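Local coordinates for protein Dye-decolorizing peroxidase Tfu_3078 (Thermobifida fusca, PDB 5FW4) that uses heme b and hydrogen peroxide to oxidise a wide range of compounds, anthraquinone dyes above all, although its physiological substrate is not known, at residues I85-A90 with T211-S216. Numbering follows the deposited sequence.
Sequences IALDLA and TAVRWS
The indole of W215 carries the methyl group of A86 on one face: A86 CB stands 3.5 Å from the centroid of the five-membered ring, 17° off its normal, a CH-pi contact nearest the NE1–CE2 side. A chi1 of 59°, with CG between the backbone N and the carbonyl carbon, swings the ring over this methyl, and the indole N-H is spent on the carbonyl of G181. The guanidinium of R214 meets D88 at its edge and in its plane; NH1 donates a slightly bent hydrogen bond of 2.8 Å, part of a salt bridge, to the syn side of D88 OD2, with the two planar groups turned 64° apart. An extended arginine chain, CG anti to the backbone N, lays CD beside the carboxylate, while NE bonds to the carbonyl of C180 and D88 OD1 accepts from the backbone N of D183. An alanine in place of D88 would probably leave NH1 of R214 without its charged mate and D183 N without its acceptor. Both pairs start from a classic beta bulge, in which R214 and W215 lie opposite A86; here strand 211-220, outermost in this chain's N-terminal ferredoxin-like sheet, pairs antiparallel with strand 81-89. A86 O accepts from R214 N at 2.7 Å and from W215 N at 3.3 Å, both from one face of its carbonyl plane. Beyond the bulge, D88 and A212 exchange two backbone hydrogen bonds. Among the apolar groups, V213 CG2 packs 3.9 Å from I85 CG2 and 4.1 Å from L87 CD2, and W363 of the second subunit packs against I85, V213 and S216.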
ATOM      1  N   ILE A  85       7.890  -8.213  -7.399  1.00 21.52           N
ATOM      2  CA  ILE A  85       7.071  -9.282  -7.977  1.00 20.77           C
ATOM      3  C   ILE A  85       8.009 -10.404  -8.454  1.00 20.59           C
ATOM      4  O   ILE A  85       8.940 -10.175  -9.228  1.00 21.09           O
ATOM      5  CB  ILE A  85       6.251  -8.791  -9.174  1.00 21.46           C
ATOM      6  CG1 ILE A  85       5.464  -7.532  -8.826  1.00 22.04           C
ATOM      7  CG2 ILE A  85       5.342  -9.911  -9.697  1.00 21.16           C
ATOM      8  CD1 ILE A  85       4.938  -6.806 -10.046  1.00 23.72           C
ATOM      9  N   ALA A  86       7.796 -11.592  -7.908  1.00 20.55           N
ATOM     10  CA  ALA A  86       8.483 -12.807  -8.309  1.00 21.19           C
ATOM     11  C   ALA A  86       7.537 -13.577  -9.211  1.00 21.26           C
ATOM     12  O   ALA A  86       6.356 -13.802  -8.872  1.00 21.76           O
ATOM     13  CB  ALA A  86       8.865 -13.656  -7.116  1.00 21.02           C
ATOM     14  N   LEU A  87       8.073 -13.998 -10.337  1.00 20.90           N
ATOM     15  CA  LEU A  87       7.330 -14.778 -11.301  1.00 21.09           C
ATOM     16  C   LEU A  87       8.073 -16.042 -11.742  1.00 22.12           C
ATOM     17  O   LEU A  87       9.306 -16.065 -11.816  1.00 22.31           O
ATOM     18  CB  LEU A  87       7.038 -13.901 -12.533  1.00 21.01           C
ATOM     19  CG  LEU A  87       6.417 -12.503 -12.406  1.00 20.07           C
ATOM     20  CD1 LEU A  87       7.475 -11.431 -12.477  1.00 19.46           C
ATOM     21  CD2 LEU A  87       5.426 -12.270 -13.581  1.00 20.80           C
ATOM     22  N   ASP A  88       7.305 -17.064 -12.147  1.00 22.64           N
ATOM     23  CA  ASP A  88       7.828 -18.294 -12.684  1.00 22.43           C
ATOM     24  C   ASP A  88       7.386 -18.342 -14.129  1.00 24.38           C
ATOM     25  O   ASP A  88       6.376 -17.705 -14.485  1.00 22.42           O
ATOM     26  CB  ASP A  88       7.261 -19.497 -11.936  1.00 22.84           C
ATOM     27  CG  ASP A  88       7.801 -19.582 -10.498  1.00 23.04           C
ATOM     28  OD1 ASP A  88       8.912 -19.084 -10.341  1.00 22.32           O
ATOM     29  OD2 ASP A  88       7.107 -20.097  -9.589  1.00 24.15           O
ATOM     30  N   LEU A  89       8.145 -19.073 -14.935  1.00 24.95           N
ATOM     31  CA  LEU A  89       7.647 -19.460 -16.273  1.00 26.65           C
ATOM     32  C   LEU A  89       6.312 -20.170 -16.089  1.00 27.33           C
ATOM     33  O   LEU A  89       6.129 -20.925 -15.142  1.00 26.67           O
ATOM     34  CB  LEU A  89       8.651 -20.372 -16.944  1.00 27.93           C
ATOM     35  CG  LEU A  89       9.948 -19.741 -17.401  1.00 28.74           C
ATOM     36  CD1 LEU A  89      10.990 -20.823 -17.669  1.00 30.08           C
ATOM     37  CD2 LEU A  89       9.681 -18.907 -18.658  1.00 29.31           C
ATOM     38  N   ALA A  90       5.373 -19.972 -17.018  1.00 29.10           N
ATOM     39  CA  ALA A  90       4.096 -20.632 -16.944  1.00 28.73           C
ATOM     40  C   ALA A  90       4.280 -22.152 -16.826  1.00 29.60           C
ATOM     41  O   ALA A  90       5.204 -22.718 -17.379  1.00 28.90           O
ATOM     42  CB  ALA A  90       3.282 -20.288 -18.186  1.00 30.67           C
ATOM     43  N   THR A 211       4.505 -16.372 -18.248  1.00 26.19           N
ATOM     44  CA  THR A 211       4.888 -16.339 -16.818  1.00 25.32           C
ATOM     45  C   THR A 211       3.662 -16.286 -15.939  1.00 25.85           C
ATOM     46  O   THR A 211       2.542 -15.995 -16.431  1.00 27.48           O
ATOM     47  CB  THR A 211       5.734 -15.101 -16.522  1.00 24.66           C
ATOM     48  OG1 THR A 211       4.969 -13.912 -16.753  1.00 24.68           O
ATOM     49  CG2 THR A 211       7.040 -15.074 -17.339  1.00 24.82           C
ATOM     50  N   ALA A 212       3.861 -16.544 -14.635  1.00 24.26           N
ATOM     51  CA  ALA A 212       2.803 -16.498 -13.656  1.00 23.30           C
ATOM     52  C   ALA A 212       3.399 -15.918 -12.391  1.00 22.51           C
ATOM     53  O   ALA A 212       4.530 -16.239 -12.113  1.00 20.82           O
ATOM     54  CB  ALA A 212       2.295 -17.896 -13.349  1.00 24.44           C
ATOM     55  N   VAL A 213       2.635 -15.104 -11.664  1.00 21.31           N
ATOM     56  CA  VAL A 213       3.150 -14.533 -10.387  1.00 20.35           C
ATOM     57  C   VAL A 213       3.261 -15.614  -9.360  1.00 21.10           C
ATOM     58  O   VAL A 213       2.354 -16.415  -9.180  1.00 21.13           O
ATOM     59  CB  VAL A 213       2.313 -13.343  -9.885  1.00 19.51           C
ATOM     60  CG1 VAL A 213       2.813 -12.816  -8.543  1.00 18.04           C
ATOM     61  CG2 VAL A 213       2.438 -12.186 -10.841  1.00 20.09           C
ATOM     62  N   ARG A 214       4.396 -15.627  -8.654  1.00 22.59           N
ATOM     63  CA  ARG A 214       4.685 -16.621  -7.654  1.00 22.69           C
ATOM     64  C   ARG A 214       4.426 -15.986  -6.277  1.00 21.13           C
ATOM     65  O   ARG A 214       3.650 -16.526  -5.485  1.00 20.50           O
ATOM     66  CB  ARG A 214       6.119 -17.084  -7.745  1.00 24.18           C
ATOM     67  CG  ARG A 214       6.515 -18.081  -6.651  1.00 24.56           C
ATOM     68  CD  ARG A 214       8.003 -18.345  -6.746  1.00 26.20           C
ATOM     69  NE  ARG A 214       8.459 -19.354  -5.807  1.00 26.17           N
ATOM     70  CZ  ARG A 214       8.392 -20.672  -6.003  1.00 29.59           C
ATOM     71  NH1 ARG A 214       7.879 -21.189  -7.130  1.00 29.22           N
ATOM     72  NH2 ARG A 214       8.848 -21.502  -5.070  1.00 32.32           N
ATOM     73  N   TRP A 215       5.017 -14.820  -6.052  1.00 20.38           N
ATOM     74  CA  TRP A 215       4.660 -13.982  -4.896  1.00 20.22           C
ATOM     75  C   TRP A 215       4.958 -12.554  -5.210  1.00 18.90           C
ATOM     76  O   TRP A 215       5.791 -12.248  -6.049  1.00 18.99           O
ATOM     77  CB  TRP A 215       5.410 -14.415  -3.620  1.00 20.28           C
ATOM     78  CG  TRP A 215       6.896 -14.369  -3.716  1.00 21.47           C
ATOM     79  CD1 TRP A 215       7.725 -15.385  -4.056  1.00 22.03           C
ATOM     80  CD2 TRP A 215       7.736 -13.233  -3.474  1.00 22.45           C
ATOM     81  NE1 TRP A 215       9.026 -14.963  -4.038  1.00 22.09           N
ATOM     82  CE2 TRP A 215       9.065 -13.649  -3.681  1.00 22.12           C
ATOM     83  CE3 TRP A 215       7.493 -11.912  -3.073  1.00 22.00           C
ATOM     84  CZ2 TRP A 215      10.149 -12.787  -3.529  1.00 22.30           C
ATOM     85  CZ3 TRP A 215       8.565 -11.055  -2.912  1.00 20.93           C
ATOM     86  CH2 TRP A 215       9.881 -11.494  -3.145  1.00 21.69           C
ATOM     87  N   SER A 216       4.282 -11.664  -4.526  1.00 18.92           N
ATOM     88  CA  SER A 216       4.599 -10.239  -4.644  1.00 19.89           C
ATOM     89  C   SER A 216       4.357  -9.492  -3.354  1.00 18.85           C
ATOM     90  O   SER A 216       3.520  -9.896  -2.566  1.00 21.05           O
ATOM     91  CB  SER A 216       3.726  -9.556  -5.698  1.00 19.58           C
ATOM     92  OG  SER A 216       2.395  -9.601  -5.277  1.00 21.89           O
TER